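Local coordinates for protein cystathionine gamma-synthase (Xanthomonas oryzae pv. oryzae KACC 10331, PDB 6LD7) that probably makes cystathionine in methionine biosynthesis, as a pyridoxal phosphate-dependent enzyme of the trans-sulfuration family, at residues E76-A90 / V218-H230. The protein carries 1 engineered substitution. Numbering follows the deposited sequence.
Sequences EGGAGGVITSTGMGA and VGGAVVARDAELH
His230 lays one face of its imidazole on the backbone of Gly80, whose CA stands 3.6 Å from the ring centroid in a CH-pi contact. The ring can lie this close because Gly80 has no side chain on that face. With CG anti to the backbone N (chi1 171°), the ring reaches back from helix 227-240 over strand 80-84, and Val82 CG2 meets CE1 obliquely. The strands beneath illustrate antiparallel pairing: Val82 and Val222 form a hydrogen-bonded pair, Val82 N to Val222 O at 2.8 Å and Val222 N to Val82 O at 2.9 Å. Val222 turns CG2 to Ala90 CB, 3.8 Å away, fastening helix 87-98 to the same face that His230 covers. Gly220, also largely buried by the contact, pairs with Thr84, whose OG1 lies 3.2 Å from Gly220 CA and donates to Thr86 O at 2.6 Å. That carbonyl also accepts from Ala90 N, the two donors approaching from opposite faces of its plane. Thr86 caps the helix through Gly89 N, and its OG1 also bonds Gly241 O of the second subunit. This doubly held carbonyl ties the strand to the helical turn whose Gly87 N and Met88 N bond the cofactor phosphate.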
loop_
_atom_site.group_PDB
_atom_site.type_symbol
_atom_site.label_atom_id
_atom_site.label_comp_id
_atom_site.label_asym_id
_atom_site.label_seq_id
_atom_site.Cartn_x
_atom_site.Cartn_y
_atom_site.Cartn_z
ATOM N N GLU C 76 0.893 15.475 22.453
ATOM C CA GLU C 76 1.015 15.140 23.888
ATOM C C GLU C 76 1.801 16.252 24.637
ATOM O O GLU C 76 1.820 16.238 25.833
ATOM C CB GLU C 76 1.607 13.756 24.078
ATOM C CG GLU C 76 0.682 12.610 23.739
ATOM C CD GLU C 76 -0.429 12.273 24.758
ATOM O OE1 GLU C 76 -0.773 13.098 25.697
ATOM O OE2 GLU C 76 -1.079 11.245 24.533
ATOM N N GLY C 77 2.498 17.142 23.956
ATOM C CA GLY C 77 3.374 18.170 24.552
ATOM C C GLY C 77 4.701 17.583 24.936
ATOM O O GLY C 77 5.228 17.968 25.967
ATOM N N GLY C 78 5.263 16.610 24.211
ATOM C CA GLY C 78 6.547 16.046 24.671
ATOM C C GLY C 78 7.732 16.446 23.804
ATOM O O GLY C 78 7.534 17.065 22.809
ATOM N N ALA C 79 8.921 15.944 24.116
ATOM C CA ALA C 79 10.193 16.263 23.443
ATOM C C ALA C 79 10.295 15.428 22.157
ATOM O O ALA C 79 10.881 15.893 21.257
ATOM C CB ALA C 79 11.359 16.054 24.405
ATOM N N GLY C 80 9.664 14.285 22.057
ATOM C CA GLY C 80 9.740 13.448 20.839
ATOM C C GLY C 80 8.920 12.173 21.039
ATOM O O GLY C 80 8.524 11.841 22.235
ATOM N N GLY C 81 8.682 11.471 19.952
ATOM C CA GLY C 81 7.897 10.233 19.928
ATOM C C GLY C 81 8.644 9.113 19.243
ATOM O O GLY C 81 9.357 9.390 18.289
ATOM N N VAL C 82 8.467 7.896 19.736
ATOM C CA VAL C 82 8.963 6.676 19.082
ATOM C C VAL C 82 7.738 5.877 18.696
ATOM O O VAL C 82 6.870 5.729 19.534
ATOM C CB VAL C 82 9.884 5.893 20.029
ATOM C CG1 VAL C 82 10.406 4.636 19.415
ATOM C CG2 VAL C 82 11.053 6.743 20.388
ATOM N N ILE C 83 7.741 5.337 17.484
ATOM C CA ILE C 83 6.628 4.545 16.922
ATOM C C ILE C 83 7.051 3.063 16.890
ATOM O O ILE C 83 8.051 2.713 16.217
ATOM C CB ILE C 83 6.254 5.103 15.534
ATOM C CG1 ILE C 83 5.849 6.601 15.548
ATOM C CG2 ILE C 83 5.134 4.270 14.931
ATOM C CD1 ILE C 83 4.732 6.974 16.477
ATOM N N THR C 84 6.220 2.187 17.455
ATOM C CA THR C 84 6.497 0.752 17.587
ATOM C C THR C 84 5.567 -0.020 16.686
ATOM O O THR C 84 4.470 0.481 16.279
ATOM C CB THR C 84 6.442 0.360 19.084
ATOM O OG1 THR C 84 5.135 0.621 19.607
ATOM C CG2 THR C 84 7.473 1.130 19.892
ATOM N N SER C 85 5.917 -1.262 16.464
ATOM C CA SER C 85 5.104 -2.155 15.626
ATOM C C SER C 85 3.793 -2.551 16.307
ATOM O O SER C 85 2.872 -2.842 15.552
ATOM C CB SER C 85 5.918 -3.383 15.223
ATOM O OG SER C 85 6.222 -4.046 16.435
ATOM N N THR C 86 3.687 -2.483 17.634
ATOM C CA THR C 86 2.420 -2.678 18.361
ATOM C C THR C 86 2.385 -1.857 19.628
ATOM O O THR C 86 3.478 -1.370 20.134
ATOM C CB THR C 86 2.276 -4.161 18.724
ATOM O OG1 THR C 86 3.229 -4.579 19.695
ATOM C CG2 THR C 86 2.440 -5.072 17.519
ATOM N N GLY C 87 1.205 -1.718 20.183
ATOM C CA GLY C 87 1.059 -1.101 21.533
ATOM C C GLY C 87 1.826 -1.876 22.593
ATOM O O GLY C 87 2.497 -1.278 23.429
ATOM N N MET C 88 1.746 -3.195 22.568
ATOM C CA MET C 88 2.524 -4.012 23.534
ATOM C C MET C 88 4.014 -3.717 23.360
ATOM O O MET C 88 4.713 -3.797 24.316
ATOM C CB MET C 88 2.314 -5.519 23.373
ATOM C CG MET C 88 0.947 -6.012 23.922
ATOM S SD MET C 88 0.595 -5.395 25.624
ATOM C CE MET C 88 2.187 -5.758 26.334
ATOM N N GLY C 89 4.489 -3.491 22.143
ATOM C CA GLY C 89 5.895 -3.145 21.905
ATOM C C GLY C 89 6.267 -1.834 22.529
ATOM O O GLY C 89 7.385 -1.679 22.952
ATOM N N ALA C 90 5.337 -0.891 22.566
ATOM C CA ALA C 90 5.538 0.387 23.261
ATOM C C ALA C 90 5.732 0.162 24.771
ATOM O O ALA C 90 6.647 0.750 25.317
ATOM C CB ALA C 90 4.376 1.333 22.980
ATOM N N VAL C 218 -1.981 -2.149 13.323
ATOM C CA VAL C 218 -1.613 -2.423 14.701
ATOM C C VAL C 218 -0.345 -1.587 14.874
ATOM O O VAL C 218 0.470 -1.663 13.996
ATOM C CB VAL C 218 -1.423 -3.922 14.976
ATOM C CG1 VAL C 218 -0.861 -4.212 16.375
ATOM C CG2 VAL C 218 -2.688 -4.725 14.763
ATOM N N GLY C 219 -0.241 -0.767 15.933
ATOM C CA GLY C 219 0.919 0.120 16.173
ATOM C C GLY C 219 0.940 0.628 17.618
ATOM O O GLY C 219 -0.069 0.561 18.279
ATOM N N GLY C 220 2.070 1.186 18.057
ATOM C CA GLY C 220 2.232 1.871 19.323
ATOM C C GLY C 220 3.046 3.114 19.183
ATOM O O GLY C 220 3.642 3.354 18.113
ATOM N N ALA C 221 3.094 3.874 20.265
ATOM C CA ALA C 221 3.857 5.111 20.372
ATOM C C ALA C 221 4.203 5.370 21.839
ATOM O O ALA C 221 3.419 5.009 22.741
ATOM C CB ALA C 221 2.984 6.177 19.738
ATOM N N VAL C 222 5.362 5.949 22.051
ATOM C CA VAL C 222 5.780 6.460 23.334
ATOM C C VAL C 222 6.277 7.860 23.101
ATOM O O VAL C 222 7.108 8.085 22.203
ATOM C CB VAL C 222 6.934 5.640 23.946
ATOM C CG1 VAL C 222 7.123 6.054 25.376
ATOM C CG2 VAL C 222 6.636 4.219 23.873
ATOM N N VAL C 223 5.814 8.745 23.945
ATOM C CA VAL C 223 6.227 10.139 23.962
ATOM C C VAL C 223 6.830 10.412 25.343
ATOM O O VAL C 223 6.212 10.144 26.376
ATOM C CB VAL C 223 5.043 11.061 23.607
ATOM C CG1 VAL C 223 5.446 12.507 23.764
ATOM C CG2 VAL C 223 4.530 10.840 22.178
ATOM N N ALA C 224 8.034 10.944 25.337
ATOM C CA ALA C 224 8.741 11.379 26.541
ATOM C C ALA C 224 8.633 12.888 26.689
ATOM O O ALA C 224 8.783 13.598 25.684
ATOM C CB ALA C 224 10.168 10.953 26.537
ATOM N N ARG C 225 8.467 13.327 27.929
ATOM C CA ARG C 225 8.470 14.768 28.266
ATOM C C ARG C 225 9.872 15.285 27.983
ATOM O O ARG C 225 9.986 16.303 27.384
ATOM C CB ARG C 225 8.099 14.958 29.755
ATOM C CG ARG C 225 7.789 16.387 30.213
ATOM C CD ARG C 225 7.177 16.414 31.687
ATOM N NE ARG C 225 8.382 16.498 32.584
ATOM C CZ ARG C 225 8.829 15.677 33.585
ATOM N NH1 ARG C 225 8.172 14.657 34.119
ATOM N NH2 ARG C 225 9.984 15.970 34.139
ATOM N N ASP C 226 10.887 14.561 28.436
ATOM C CA ASP C 226 12.295 15.042 28.429
ATOM C C ASP C 226 13.082 14.463 27.229
ATOM O O ASP C 226 12.974 13.225 26.978
ATOM C CB ASP C 226 12.883 14.722 29.799
ATOM C CG ASP C 226 14.371 14.978 29.923
ATOM O OD1 ASP C 226 15.176 14.156 29.420
ATOM O OD2 ASP C 226 14.715 16.013 30.490
ATOM N N ALA C 227 13.906 15.320 26.594
ATOM C CA ALA C 227 14.709 15.048 25.388
ATOM C C ALA C 227 15.661 13.875 25.669
ATOM O O ALA C 227 15.851 12.962 24.799
ATOM C CB ALA C 227 15.464 16.304 24.930
ATOM N N GLU C 228 16.194 13.827 26.850
ATOM C CA GLU C 228 17.198 12.806 27.158
ATOM C C GLU C 228 16.480 11.452 27.298
ATOM O O GLU C 228 16.987 10.496 26.735
ATOM C CB GLU C 228 17.997 13.237 28.374
ATOM C CG GLU C 228 18.900 12.170 28.969
ATOM C CD GLU C 228 19.597 12.672 30.245
ATOM O OE1 GLU C 228 20.003 11.817 31.108
ATOM O OE2 GLU C 228 19.694 13.951 30.411
ATOM N N LEU C 229 15.329 11.344 27.950
ATOM C CA LEU C 229 14.667 10.022 27.991
ATOM C C LEU C 229 14.239 9.615 26.551
ATOM O O LEU C 229 14.194 8.396 26.209
ATOM C CB LEU C 229 13.446 10.112 28.872
ATOM C CG LEU C 229 13.149 8.934 29.760
ATOM C CD1 LEU C 229 11.702 8.974 30.213
ATOM C CD2 LEU C 229 13.630 7.589 29.231
ATOM N N HIS C 230 13.785 10.582 25.761
ATOM C CA HIS C 230 13.409 10.352 24.335
ATOM C C HIS C 230 14.555 9.650 23.580
ATOM O O HIS C 230 14.285 8.661 22.903
ATOM C CB HIS C 230 12.967 11.638 23.670
ATOM C CG HIS C 230 12.789 11.498 22.214
ATOM N ND1 HIS C 230 11.859 10.626 21.667
ATOM C CD2 HIS C 230 13.476 12.029 21.181
ATOM C CE1 HIS C 230 11.972 10.660 20.343
ATOM N NE2 HIS C 230 12.929 11.539 20.030
HETATM O O HOH W 1 8.400 18.160 26.703
#